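Side-chain contacts in sulfatase (Bacteroides fragilis CAG:558, PDB 6USS), which probably acts as an arylsulfatase, hydrolysing aryl sulfate esters in a calcium-containing active site: residues A[202-207]-A[227-232]; A[185-190]-A[236-241]; A[257-262]-A[296-301]. The protein carries 1 engineered substitution. All blocks are in the same frame, centred on the assembly; numbering follows the deposited sequence.

Interaction 1: A[202-207]-A[227-232]; sequences NNYGNR and TDTFVS
The phenol OH of Tyr204 donates a 2.6 Å hydrogen bond to the backbone O of Thr229. This ties one part of the long loop between strand 185-187 and helix 231-247 to its last residues, just ahead of the helix, where Phe230 occupies the N-cap position. The bond is short but not straight onto the carbonyl: the donor is tilted 35° from the carbonyl plane. Thr229 O sits at the edge of the Tyr204 ring, near its plane. Val231 CG2 lies over one face of the ring in a CH-pi contact, 4.1 Å from the Tyr204 ring centroid and offset toward the rim. Val231 CB also reaches the ring, 3.6 Å from Tyr204 CE1. With CG2 anti to the backbone N, that methyl of Val231 is the one over the ring. Tyr204 and Val231 are both buried, and Ala234 on the next turn of the helix also touches the tyrosine.

Each segment also has polar bonds of its own. In 202-207 two asparagines bond reciprocally, each side-chain amide to the other's backbone O: Asn206 ND2 donates to Asn203 O at 2.9 Å, and Asn203 ND2 returns a bond to Asn206 O at 3.2 Å. Asn203 O also accepts from Asn206 N. In 227-232 an ST turn leads into the helix. Thr227 OG1 accepts from Thr229 N at 3.2 Å, and it is also hydrogen-bonded to Thr229 OG1, the two oxygens 3.0 Å apart.

Interaction 2: A[185-190]-A[236-241]; sequences VNIAGH and TLEAIK
Ile187 packs against Glu238 where the end of strand 185-187 meets helix 231-247. The helix belongs to a beta-alpha-beta crossover, since it leads on to strand 253-258, parallel to 185-187 in the same sheet with strand 159-164 between them.

The contact itself is van der Waals packing, with no hydrogen bond between the segments. Ile187 touches with two branches. Ile187 CD1 comes to 3.4 Å from the backbone O of Glu238 and 3.7 Å from Glu238 CB. Ile187 CG2 lies 3.9 Å from Glu238 CB. With CG1 set anti to the carbonyl carbon (chi1 -62°), the longer branch extends onto the helix backbone. Glu238 therefore offers its CB and main chain here.

The polar bonds lie within each segment or to neighbours. The Glu238 chain bends at chi2, and OE2 accepts from Tyr224 OH. Lys241 NZ forms a salt bridge to Glu238 OE2 at 2.8 Å, on its syn side. Asn186, inside the strand, forms an Asx motif with the turn that follows. Asn186 OD1 accepts from Gly189 N at 2.9 Å, and Asn186 ND2 donates in plane to a lone pair of Gly189 O at 3.0 Å.

Interaction 3: A[257-262]-A[296-301]; sequences MAHYAI and DKSLGD
Strand 253-258 is a parallel strand of the central mixed sheet of this sulfatase, and the residues just past its end lie near the calcium site. The ion is held by Asp42, Asp43, the engineered Cys88, Asp322 and Asn323. The side chain of His259 is about 6 Å from that of Asp42 and about 10 Å from the ion itself.

The contact centres on Ser298, on helix 283-308. His259 NE2 and Ser298 OG are hydrogen-bonded at 2.8 Å. The serine oxygen lies at the edge of the imidazole, in its plane. The bond is bent, with an angle of 134°, and His259 CE1 is also close, at 3.2 Å from Ser298 OG. Ser298 CB follows at 3.3 Å from His259 NE2. The serine holds OG anti to its backbone N (chi1 173°), which turns the hydroxyl to the histidine. The same OG is hydrogen-bonded to Thr236 OG1, so two groups grip this buried oxygen and fix its place. Met257 CE adds a looser van der Waals contact, 3.8 Å from Ser298 OG, after the chain bends at chi2.

On the helix surface, Lys297 NZ bridges to Asp301 OD2 at 2.9 Å and also to Glu233. Phe39 of strand 35-41 meets the imidazole ring, and Met257 also touches Ala239 of helix 231-247. The contact thus sits where helices 231-247 and 283-308 pack together over the sheet.

The three contacts lie on one side of the chain's centre, 12 to 16 Å apart between centres. Interactions 1 and 2 use helix 231-247, and interaction 3 packs against it. Interaction 1 secures its start, and interaction 2 seats its middle against strand 185-187. Along the chain, interaction 1 falls between the two segments of interaction 2, and interaction 3 follows both. Strands 185-187 and 253-258 belong to the same mixed sheet, so interactions 2 and 3 build on one platform. They also touch, through a side-chain bond between the two helices and a probable bond of Ala188 O with Tyr260 OH. Together they link an outlying loop, through two helices, to the strand end near the calcium site.

Interaction 1: A[202-207]-A[227-232]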
ATOM      1  N   ASN A 202     -21.026   0.001 -20.041  1.00 24.23           N
ATOM      2  CA  ASN A 202     -21.699  -0.644 -18.924  1.00 26.51           C
ATOM      3  C   ASN A 202     -21.014  -0.373 -17.591  1.00 26.30           C
ATOM      4  O   ASN A 202     -21.297  -1.066 -16.607  1.00 27.88           O
ATOM      5  CB  ASN A 202     -21.807  -2.153 -19.157  1.00 28.61           C
ATOM      6  CG  ASN A 202     -22.717  -2.499 -20.327  1.00 30.58           C
ATOM      7  OD1 ASN A 202     -23.581  -1.710 -20.715  1.00 38.01           O
ATOM      8  ND2 ASN A 202     -22.526  -3.685 -20.890  1.00 27.36           N
ATOM      9  N   ASN A 203     -20.122   0.613 -17.536  1.00 24.19           N
ATOM     10  CA  ASN A 203     -19.386   0.957 -16.318  1.00 23.51           C
ATOM     11  C   ASN A 203     -18.611  -0.230 -15.766  1.00 25.39           C
ATOM     12  O   ASN A 203     -18.339  -0.280 -14.557  1.00 26.54           O
ATOM     13  CB  ASN A 203     -20.304   1.510 -15.215  1.00 23.70           C
ATOM     14  CG  ASN A 203     -21.171   2.664 -15.680  1.00 27.35           C
ATOM     15  OD1 ASN A 203     -20.810   3.410 -16.592  1.00 28.96           O
ATOM     16  ND2 ASN A 203     -22.323   2.822 -15.044  1.00 26.20           N
ATOM     17  N   TYR A 204     -18.274  -1.195 -16.628  1.00 22.52           N
ATOM     18  CA  TYR A 204     -17.637  -2.451 -16.219  1.00 23.15           C
ATOM     19  C   TYR A 204     -18.424  -3.158 -15.120  1.00 23.48           C
ATOM     20  O   TYR A 204     -17.849  -3.900 -14.311  1.00 22.70           O
ATOM     21  CB  TYR A 204     -16.182  -2.223 -15.786  1.00 17.50           C
ATOM     22  CG  TYR A 204     -15.449  -1.339 -16.756  1.00 19.49           C
ATOM     23  CD1 TYR A 204     -15.263  -1.739 -18.075  1.00 21.14           C
ATOM     24  CD2 TYR A 204     -14.978  -0.082 -16.376  1.00 21.84           C
ATOM     25  CE1 TYR A 204     -14.610  -0.918 -18.994  1.00 20.84           C
ATOM     26  CE2 TYR A 204     -14.309   0.748 -17.289  1.00 23.81           C
ATOM     27  CZ  TYR A 204     -14.140   0.320 -18.598  1.00 23.06           C
ATOM     28  OH  TYR A 204     -13.507   1.125 -19.516  1.00 21.63           O
ATOM     29  N   GLY A 205     -19.736  -2.926 -15.061  1.00 24.43           N
ATOM     30  CA  GLY A 205     -20.589  -3.550 -14.065  1.00 26.15           C
ATOM     31  C   GLY A 205     -21.019  -2.659 -12.917  1.00 23.49           C
ATOM     32  O   GLY A 205     -21.940  -3.038 -12.186  1.00 29.11           O
ATOM     33  N   ASN A 206     -20.416  -1.496 -12.732  1.00 20.62           N
ATOM     34  CA  ASN A 206     -20.749  -0.690 -11.564  1.00 28.86           C
ATOM     35  C   ASN A 206     -22.119  -0.043 -11.726  1.00 33.99           C
ATOM     36  O   ASN A 206     -22.411   0.566 -12.762  1.00 30.13           O
ATOM     37  CB  ASN A 206     -19.689   0.383 -11.336  1.00 26.37           C
ATOM     38  CG  ASN A 206     -18.367  -0.194 -10.883  1.00 25.10           C
ATOM     39  OD1 ASN A 206     -18.147  -0.407  -9.688  1.00 23.83           O
ATOM     40  ND2 ASN A 206     -17.475  -0.449 -11.837  1.00 18.93           N
ATOM     41  N   ARG A 207     -22.960  -0.176 -10.701  1.00 39.81           N
ATOM     42  CA  ARG A 207     -24.246   0.500 -10.694  1.00 40.81           C
ATOM     43  C   ARG A 207     -24.066   1.954 -10.281  1.00 42.69           C
ATOM     44  O   ARG A 207     -23.125   2.304  -9.562  1.00 41.96           O
ATOM     45  CB  ARG A 207     -25.226  -0.193  -9.748  1.00 41.32           C
ATOM     46  CG  ARG A 207     -25.529  -1.626 -10.126  1.00 41.99           C
ATOM     47  CD  ARG A 207     -26.926  -2.041  -9.680  1.00 50.34           C
ATOM     48  NE  ARG A 207     -27.855  -2.099 -10.806  1.00 52.02           N
ATOM     49  CZ  ARG A 207     -28.910  -1.302 -10.953  1.00 62.77           C
ATOM     50  NH1 ARG A 207     -29.194  -0.381 -10.033  1.00 62.13           N
ATOM     51  NH2 ARG A 207     -29.692  -1.432 -12.018  1.00 70.86           N
ATOM     52  N   THR A 227     -17.921   5.713 -21.467  1.00 23.05           N
ATOM     53  CA  THR A 227     -17.194   5.855 -22.715  1.00 18.36           C
ATOM     54  C   THR A 227     -17.161   4.502 -23.418  1.00 24.01           C
ATOM     55  O   THR A 227     -17.623   3.488 -22.888  1.00 27.64           O
ATOM     56  CB  THR A 227     -15.777   6.380 -22.467  1.00 23.53           C
ATOM     57  OG1 THR A 227     -14.935   5.322 -21.983  1.00 21.17           O
ATOM     58  CG2 THR A 227     -15.798   7.482 -21.431  1.00 19.88           C
ATOM     59  N   ASP A 228     -16.611   4.483 -24.631  1.00 23.66           N
ATOM     60  CA  ASP A 228     -16.414   3.217 -25.327  1.00 27.85           C
ATOM     61  C   ASP A 228     -15.016   2.640 -25.106  1.00 23.27           C
ATOM     62  O   ASP A 228     -14.487   1.947 -25.989  1.00 25.74           O
ATOM     63  CB  ASP A 228     -16.720   3.362 -26.825  1.00 21.96           C
ATOM     64  CG  ASP A 228     -15.708   4.244 -27.567  1.00 34.66           C
ATOM     65  OD1 ASP A 228     -14.875   4.923 -26.907  1.00 36.16           O
ATOM     66  OD2 ASP A 228     -15.743   4.246 -28.822  1.00 33.70           O
ATOM     67  N   THR A 229     -14.396   2.908 -23.954  1.00 21.12           N
ATOM     68  CA  THR A 229     -13.105   2.306 -23.627  1.00 27.01           C
ATOM     69  C   THR A 229     -13.329   0.870 -23.136  1.00 24.70           C
ATOM     70  O   THR A 229     -13.875   0.656 -22.046  1.00 20.77           O
ATOM     71  CB  THR A 229     -12.358   3.141 -22.584  1.00 22.21           C
ATOM     72  OG1 THR A 229     -12.258   4.505 -23.018  1.00 22.80           O
ATOM     73  CG2 THR A 229     -10.956   2.592 -22.359  1.00 20.27           C
ATOM     74  N   PHE A 230     -12.938  -0.107 -23.963  1.00 19.95           N
ATOM     75  CA  PHE A 230     -12.852  -1.510 -23.560  1.00 24.82           C
ATOM     76  C   PHE A 230     -11.895  -1.663 -22.370  1.00 23.78           C
ATOM     77  O   PHE A 230     -10.878  -0.968 -22.281  1.00 22.89           O
ATOM     78  CB  PHE A 230     -12.364  -2.349 -24.752  1.00 20.50           C
ATOM     79  CG  PHE A 230     -12.935  -3.743 -24.801  1.00 22.31           C
ATOM     80  CD1 PHE A 230     -14.272  -3.948 -25.107  1.00 20.91           C
ATOM     81  CD2 PHE A 230     -12.137  -4.846 -24.546  1.00 18.19           C
ATOM     82  CE1 PHE A 230     -14.802  -5.228 -25.157  1.00 18.84           C
ATOM     83  CE2 PHE A 230     -12.662  -6.117 -24.591  1.00 20.39           C
ATOM     84  CZ  PHE A 230     -14.001  -6.309 -24.902  1.00 19.97           C
ATOM     85  N   VAL A 231     -12.216  -2.586 -21.449  1.00 21.39           N
ATOM     86  CA  VAL A 231     -11.541  -2.583 -20.145  1.00 19.31           C
ATOM     87  C   VAL A 231     -10.048  -2.874 -20.291  1.00 22.37           C
ATOM     88  O   VAL A 231      -9.222  -2.299 -19.566  1.00 23.02           O
ATOM     89  CB  VAL A 231     -12.220  -3.553 -19.153  1.00 17.62           C
ATOM     90  CG1 VAL A 231     -11.944  -4.996 -19.489  1.00 16.42           C
ATOM     91  CG2 VAL A 231     -11.732  -3.252 -17.738  1.00 17.39           C
ATOM     92  N   SER A 232      -9.676  -3.760 -21.227  1.00 18.89           N
ATOM     93  CA  SER A 232      -8.262  -4.019 -21.500  1.00 20.43           C
ATOM     94  C   SER A 232      -7.539  -2.768 -21.959  1.00 18.90           C
ATOM     95  O   SER A 232      -6.335  -2.628 -21.713  1.00 20.32           O
ATOM     96  CB  SER A 232      -8.117  -5.115 -22.567  1.00 18.29           C
ATOM     97  OG  SER A 232      -9.034  -6.169 -22.336  1.00 22.80           O
TER

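Interaction 2: A[185-190]-A[236-241]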
ATOM      1  N   VAL A 185       1.102   0.452  -5.588  1.00 16.33           N
ATOM      2  CA  VAL A 185       0.127   1.025  -6.510  1.00 17.07           C
ATOM      3  C   VAL A 185      -0.855  -0.071  -6.920  1.00 15.95           C
ATOM      4  O   VAL A 185      -0.437  -1.167  -7.316  1.00 14.72           O
ATOM      5  CB  VAL A 185       0.810   1.635  -7.754  1.00 15.38           C
ATOM      6  CG1 VAL A 185      -0.232   2.070  -8.791  1.00 12.28           C
ATOM      7  CG2 VAL A 185       1.720   2.801  -7.351  1.00 12.81           C
ATOM      8  N   ASN A 186      -2.156   0.226  -6.829  1.00 15.11           N
ATOM      9  CA  ASN A 186      -3.216  -0.718  -7.189  1.00 20.49           C
ATOM     10  C   ASN A 186      -4.136  -0.085  -8.225  1.00 21.37           C
ATOM     11  O   ASN A 186      -4.751   0.953  -7.955  1.00 20.01           O
ATOM     12  CB  ASN A 186      -4.035  -1.149  -5.961  1.00 19.86           C
ATOM     13  CG  ASN A 186      -5.209  -2.065  -6.327  1.00 19.43           C
ATOM     14  OD1 ASN A 186      -5.263  -2.608  -7.433  1.00 13.90           O
ATOM     15  ND2 ASN A 186      -6.139  -2.254  -5.390  1.00 17.52           N
ATOM     16  N   ILE A 187      -4.247  -0.717  -9.391  1.00 15.10           N
ATOM     17  CA  ILE A 187      -5.246  -0.367 -10.392  1.00 14.12           C
ATOM     18  C   ILE A 187      -6.189  -1.560 -10.536  1.00 18.88           C
ATOM     19  O   ILE A 187      -5.786  -2.631 -11.024  1.00 17.18           O
ATOM     20  CB  ILE A 187      -4.617  -0.001 -11.744  1.00 20.04           C
ATOM     21  CG1 ILE A 187      -3.715   1.234 -11.617  1.00 17.31           C
ATOM     22  CG2 ILE A 187      -5.698   0.219 -12.795  1.00 14.92           C
ATOM     23  CD1 ILE A 187      -2.688   1.363 -12.767  1.00 12.86           C
ATOM     24  N   ALA A 188      -7.438  -1.381 -10.097  1.00 15.41           N
ATOM     25  CA  ALA A 188      -8.567  -2.281 -10.358  1.00 18.52           C
ATOM     26  C   ALA A 188      -8.470  -3.630  -9.640  1.00 18.03           C
ATOM     27  O   ALA A 188      -9.241  -4.554  -9.957  1.00 18.22           O
ATOM     28  CB  ALA A 188      -8.748  -2.517 -11.863  1.00 15.29           C
ATOM     29  N   GLY A 189      -7.558  -3.782  -8.684  1.00 14.19           N
ATOM     30  CA  GLY A 189      -7.342  -5.067  -8.046  1.00 15.50           C
ATOM     31  C   GLY A 189      -8.202  -5.219  -6.809  1.00 19.88           C
ATOM     32  O   GLY A 189      -8.170  -4.372  -5.912  1.00 21.42           O
ATOM     33  N   HIS A 190      -8.971  -6.301  -6.762  1.00 21.83           N
ATOM     34  CA  HIS A 190      -9.759  -6.592  -5.572  1.00 21.93           C
ATOM     35  C   HIS A 190      -9.888  -8.107  -5.450  1.00 20.56           C
ATOM     36  O   HIS A 190      -9.058  -8.855  -5.975  1.00 22.37           O
ATOM     37  CB  HIS A 190     -11.108  -5.850  -5.633  1.00 20.45           C
ATOM     38  CG  HIS A 190     -11.984  -6.263  -6.777  1.00 26.36           C
ATOM     39  ND1 HIS A 190     -13.271  -6.730  -6.597  1.00 22.44           N
ATOM     40  CD2 HIS A 190     -11.765  -6.270  -8.114  1.00 22.15           C
ATOM     41  CE1 HIS A 190     -13.806  -7.008  -7.773  1.00 20.18           C
ATOM     42  NE2 HIS A 190     -12.912  -6.739  -8.710  1.00 20.77           N
ATOM     43  N   THR A 236      -4.582  -0.737 -19.780  1.00 20.83           N
ATOM     44  CA  THR A 236      -3.312  -0.348 -20.385  1.00 20.98           C
ATOM     45  C   THR A 236      -3.018   1.138 -20.180  1.00 20.11           C
ATOM     46  O   THR A 236      -1.883   1.510 -19.868  1.00 22.36           O
ATOM     47  CB  THR A 236      -3.312  -0.701 -21.873  1.00 18.83           C
ATOM     48  OG1 THR A 236      -3.754  -2.056 -22.033  1.00 18.38           O
ATOM     49  CG2 THR A 236      -1.921  -0.555 -22.442  1.00 19.55           C
ATOM     50  N   LEU A 237      -4.021   2.006 -20.338  1.00 15.67           N
ATOM     51  CA  LEU A 237      -3.761   3.433 -20.186  1.00 19.01           C
ATOM     52  C   LEU A 237      -3.413   3.790 -18.744  1.00 23.39           C
ATOM     53  O   LEU A 237      -2.549   4.646 -18.511  1.00 24.35           O
ATOM     54  CB  LEU A 237      -4.954   4.252 -20.668  1.00 19.11           C
ATOM     55  CG  LEU A 237      -5.221   4.086 -22.160  1.00 22.02           C
ATOM     56  CD1 LEU A 237      -6.680   4.452 -22.454  1.00 16.12           C
ATOM     57  CD2 LEU A 237      -4.243   4.919 -22.996  1.00 12.79           C
ATOM     58  N   GLU A 238      -4.060   3.146 -17.760  1.00 19.93           N
ATOM     59  CA  GLU A 238      -3.688   3.418 -16.372  1.00 21.55           C
ATOM     60  C   GLU A 238      -2.343   2.800 -16.022  1.00 17.39           C
ATOM     61  O   GLU A 238      -1.587   3.367 -15.228  1.00 15.97           O
ATOM     62  CB  GLU A 238      -4.770   2.924 -15.417  1.00 18.93           C
ATOM     63  CG  GLU A 238      -6.097   3.628 -15.622  1.00 22.35           C
ATOM     64  CD  GLU A 238      -6.057   5.119 -15.248  1.00 27.23           C
ATOM     65  OE1 GLU A 238      -5.747   5.448 -14.074  1.00 28.03           O
ATOM     66  OE2 GLU A 238      -6.335   5.959 -16.136  1.00 26.50           O
ATOM     67  N   ALA A 239      -2.021   1.647 -16.602  1.00 19.21           N
ATOM     68  CA  ALA A 239      -0.679   1.105 -16.426  1.00 21.58           C
ATOM     69  C   ALA A 239       0.367   2.049 -17.007  1.00 22.56           C
ATOM     70  O   ALA A 239       1.442   2.243 -16.421  1.00 21.43           O
ATOM     71  CB  ALA A 239      -0.570  -0.277 -17.069  1.00 17.88           C
ATOM     72  N   ILE A 240       0.072   2.658 -18.157  1.00 20.36           N
ATOM     73  CA  ILE A 240       1.054   3.555 -18.742  1.00 20.81           C
ATOM     74  C   ILE A 240       1.292   4.753 -17.823  1.00 22.26           C
ATOM     75  O   ILE A 240       2.443   5.154 -17.603  1.00 24.14           O
ATOM     76  CB  ILE A 240       0.630   3.957 -20.167  1.00 22.83           C
ATOM     77  CG1 ILE A 240       0.793   2.737 -21.094  1.00 22.40           C
ATOM     78  CG2 ILE A 240       1.458   5.136 -20.658  1.00 13.42           C
ATOM     79  CD1 ILE A 240       0.728   3.045 -22.580  1.00 19.09           C
ATOM     80  N   LYS A 241       0.228   5.309 -17.217  1.00 21.80           N
ATOM     81  CA  LYS A 241       0.475   6.416 -16.295  1.00 20.15           C
ATOM     82  C   LYS A 241       1.174   5.966 -15.029  1.00 22.36           C
ATOM     83  O   LYS A 241       1.932   6.747 -14.451  1.00 21.76           O
ATOM     84  CB  LYS A 241      -0.814   7.166 -15.919  1.00 19.49           C
ATOM     85  CG  LYS A 241      -1.763   7.457 -17.055  1.00 29.76           C
ATOM     86  CD  LYS A 241      -3.168   7.719 -16.504  1.00 37.43           C
ATOM     87  CE  LYS A 241      -4.080   8.405 -17.530  1.00 37.69           C
ATOM     88  NZ  LYS A 241      -5.481   8.475 -16.988  1.00 32.45           N
TER

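Interaction 3: A[257-262]-A[296-301]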
ATOM      1  N   MET A 257       1.089  -6.827 -14.573  1.00 18.85           N
ATOM      2  CA  MET A 257       0.009  -6.511 -15.511  1.00 18.81           C
ATOM      3  C   MET A 257      -0.851  -7.755 -15.672  1.00 17.09           C
ATOM      4  O   MET A 257      -0.549  -8.635 -16.474  1.00 17.21           O
ATOM      5  CB  MET A 257       0.582  -6.047 -16.844  1.00 17.47           C
ATOM      6  CG  MET A 257      -0.455  -5.534 -17.815  1.00 17.73           C
ATOM      7  SD  MET A 257      -1.016  -3.896 -17.319  1.00 24.74           S
ATOM      8  CE  MET A 257      -2.421  -3.648 -18.417  1.00 18.27           C
ATOM      9  N   ALA A 258      -1.938  -7.831 -14.899  1.00 16.34           N
ATOM     10  CA  ALA A 258      -2.775  -9.030 -14.829  1.00 16.52           C
ATOM     11  C   ALA A 258      -4.146  -8.723 -15.428  1.00 14.41           C
ATOM     12  O   ALA A 258      -5.037  -8.237 -14.733  1.00 12.58           O
ATOM     13  CB  ALA A 258      -2.893  -9.524 -13.386  1.00 13.43           C
ATOM     14  N   HIS A 259      -4.314  -9.041 -16.712  1.00 18.54           N
ATOM     15  CA  HIS A 259      -5.532  -8.701 -17.441  1.00 18.83           C
ATOM     16  C   HIS A 259      -6.748  -9.445 -16.901  1.00 21.15           C
ATOM     17  O   HIS A 259      -6.647 -10.568 -16.390  1.00 21.99           O
ATOM     18  CB  HIS A 259      -5.375  -9.014 -18.932  1.00 14.18           C
ATOM     19  CG  HIS A 259      -4.748  -7.902 -19.693  1.00 15.00           C
ATOM     20  ND1 HIS A 259      -5.450  -6.781 -20.071  1.00 17.40           N
ATOM     21  CD2 HIS A 259      -3.473  -7.708 -20.106  1.00 16.11           C
ATOM     22  CE1 HIS A 259      -4.639  -5.944 -20.694  1.00 15.57           C
ATOM     23  NE2 HIS A 259      -3.434  -6.485 -20.732  1.00 19.28           N
ATOM     24  N   TYR A 260      -7.910  -8.798 -17.011  1.00 16.08           N
ATOM     25  CA  TYR A 260      -9.151  -9.537 -16.822  1.00 22.40           C
ATOM     26  C   TYR A 260      -9.495 -10.357 -18.061  1.00 21.80           C
ATOM     27  O   TYR A 260     -10.112 -11.423 -17.940  1.00 22.53           O
ATOM     28  CB  TYR A 260     -10.295  -8.585 -16.464  1.00 22.14           C
ATOM     29  CG  TYR A 260     -10.239  -8.131 -15.034  1.00 15.74           C
ATOM     30  CD1 TYR A 260     -10.697  -8.947 -14.018  1.00 15.41           C
ATOM     31  CD2 TYR A 260      -9.715  -6.894 -14.699  1.00 16.79           C
ATOM     32  CE1 TYR A 260     -10.633  -8.551 -12.706  1.00 18.40           C
ATOM     33  CE2 TYR A 260      -9.637  -6.479 -13.382  1.00 17.84           C
ATOM     34  CZ  TYR A 260     -10.105  -7.316 -12.379  1.00 19.91           C
ATOM     35  OH  TYR A 260     -10.066  -6.929 -11.050  1.00 16.69           O
ATOM     36  N   ALA A 261      -9.116  -9.873 -19.247  1.00 19.24           N
ATOM     37  CA  ALA A 261      -9.171 -10.684 -20.457  1.00 17.52           C
ATOM     38  C   ALA A 261      -8.317 -11.935 -20.276  1.00 17.90           C
ATOM     39  O   ALA A 261      -7.235 -11.879 -19.687  1.00 18.62           O
ATOM     40  CB  ALA A 261      -8.676  -9.864 -21.648  1.00 15.41           C
ATOM     41  N   ILE A 262      -8.779 -13.072 -20.799  1.00 17.05           N
ATOM     42  CA  ILE A 262      -9.914 -13.177 -21.708  1.00 20.55           C
ATOM     43  C   ILE A 262     -11.075 -13.939 -21.064  1.00 19.58           C
ATOM     44  O   ILE A 262     -11.692 -14.811 -21.682  1.00 17.10           O
ATOM     45  CB  ILE A 262      -9.465 -13.855 -23.005  1.00 19.50           C
ATOM     46  CG1 ILE A 262      -8.775 -15.194 -22.684  1.00 16.49           C
ATOM     47  CG2 ILE A 262      -8.545 -12.919 -23.785  1.00 14.15           C
ATOM     48  CD1 ILE A 262      -8.231 -15.942 -23.906  1.00 14.27           C
ATOM     49  N   ASP A 296      -3.380  -8.572 -26.829  1.00 19.58           N
ATOM     50  CA  ASP A 296      -2.107  -8.407 -27.517  1.00 20.35           C
ATOM     51  C   ASP A 296      -1.806  -6.936 -27.816  1.00 22.53           C
ATOM     52  O   ASP A 296      -0.632  -6.536 -27.843  1.00 18.00           O
ATOM     53  CB  ASP A 296      -2.106  -9.233 -28.804  1.00 17.87           C
ATOM     54  CG  ASP A 296      -0.742  -9.242 -29.491  1.00 21.59           C
ATOM     55  OD1 ASP A 296       0.117 -10.088 -29.120  1.00 20.00           O
ATOM     56  OD2 ASP A 296      -0.531  -8.416 -30.406  1.00 18.93           O
ATOM     57  N   LYS A 297      -2.843  -6.120 -28.055  1.00 17.81           N
ATOM     58  CA  LYS A 297      -2.620  -4.691 -28.247  1.00 16.00           C
ATOM     59  C   LYS A 297      -2.068  -4.065 -26.983  1.00 19.88           C
ATOM     60  O   LYS A 297      -1.195  -3.188 -27.040  1.00 17.09           O
ATOM     61  CB  LYS A 297      -3.918  -3.995 -28.651  1.00 17.47           C
ATOM     62  CG  LYS A 297      -3.805  -2.479 -28.757  1.00 19.32           C
ATOM     63  CD  LYS A 297      -5.185  -1.838 -28.938  1.00 19.17           C
ATOM     64  CE  LYS A 297      -5.109  -0.317 -29.109  1.00 12.98           C
ATOM     65  NZ  LYS A 297      -4.500   0.391 -27.960  1.00 16.70           N
ATOM     66  N   SER A 298      -2.568  -4.512 -25.828  1.00 18.40           N
ATOM     67  CA  SER A 298      -2.031  -4.045 -24.556  1.00 19.50           C
ATOM     68  C   SER A 298      -0.542  -4.388 -24.428  1.00 22.18           C
ATOM     69  O   SER A 298       0.271  -3.538 -24.028  1.00 19.83           O
ATOM     70  CB  SER A 298      -2.853  -4.641 -23.412  1.00 15.32           C
ATOM     71  OG  SER A 298      -2.286  -4.360 -22.141  1.00 18.44           O
ATOM     72  N   LEU A 299      -0.165  -5.631 -24.776  1.00 17.63           N
ATOM     73  CA  LEU A 299       1.238  -6.029 -24.711  1.00 14.63           C
ATOM     74  C   LEU A 299       2.089  -5.138 -25.601  1.00 19.97           C
ATOM     75  O   LEU A 299       3.151  -4.655 -25.191  1.00 15.19           O
ATOM     76  CB  LEU A 299       1.401  -7.491 -25.116  1.00 17.13           C
ATOM     77  CG  LEU A 299       2.841  -8.033 -25.155  1.00 16.47           C
ATOM     78  CD1 LEU A 299       3.403  -8.282 -23.753  1.00 16.63           C
ATOM     79  CD2 LEU A 299       2.916  -9.285 -25.980  1.00 12.40           C
ATOM     80  N   GLY A 300       1.633  -4.915 -26.835  1.00 20.25           N
ATOM     81  CA  GLY A 300       2.342  -4.006 -27.716  1.00 19.33           C
ATOM     82  C   GLY A 300       2.471  -2.610 -27.138  1.00 19.56           C
ATOM     83  O   GLY A 300       3.524  -1.981 -27.253  1.00 17.89           O
ATOM     84  N   ASP A 301       1.407  -2.113 -26.500  1.00 15.92           N
ATOM     85  CA  ASP A 301       1.415  -0.737 -26.004  1.00 17.36           C
ATOM     86  C   ASP A 301       2.441  -0.548 -24.890  1.00 18.70           C
ATOM     87  O   ASP A 301       3.127   0.480 -24.841  1.00 21.20           O
ATOM     88  CB  ASP A 301       0.022  -0.330 -25.511  1.00 15.48           C
ATOM     89  CG  ASP A 301      -0.993  -0.187 -26.639  1.00 19.55           C
ATOM     90  OD1 ASP A 301      -0.597  -0.009 -27.810  1.00 20.93           O
ATOM     91  OD2 ASP A 301      -2.206  -0.232 -26.345  1.00 20.21           O
TER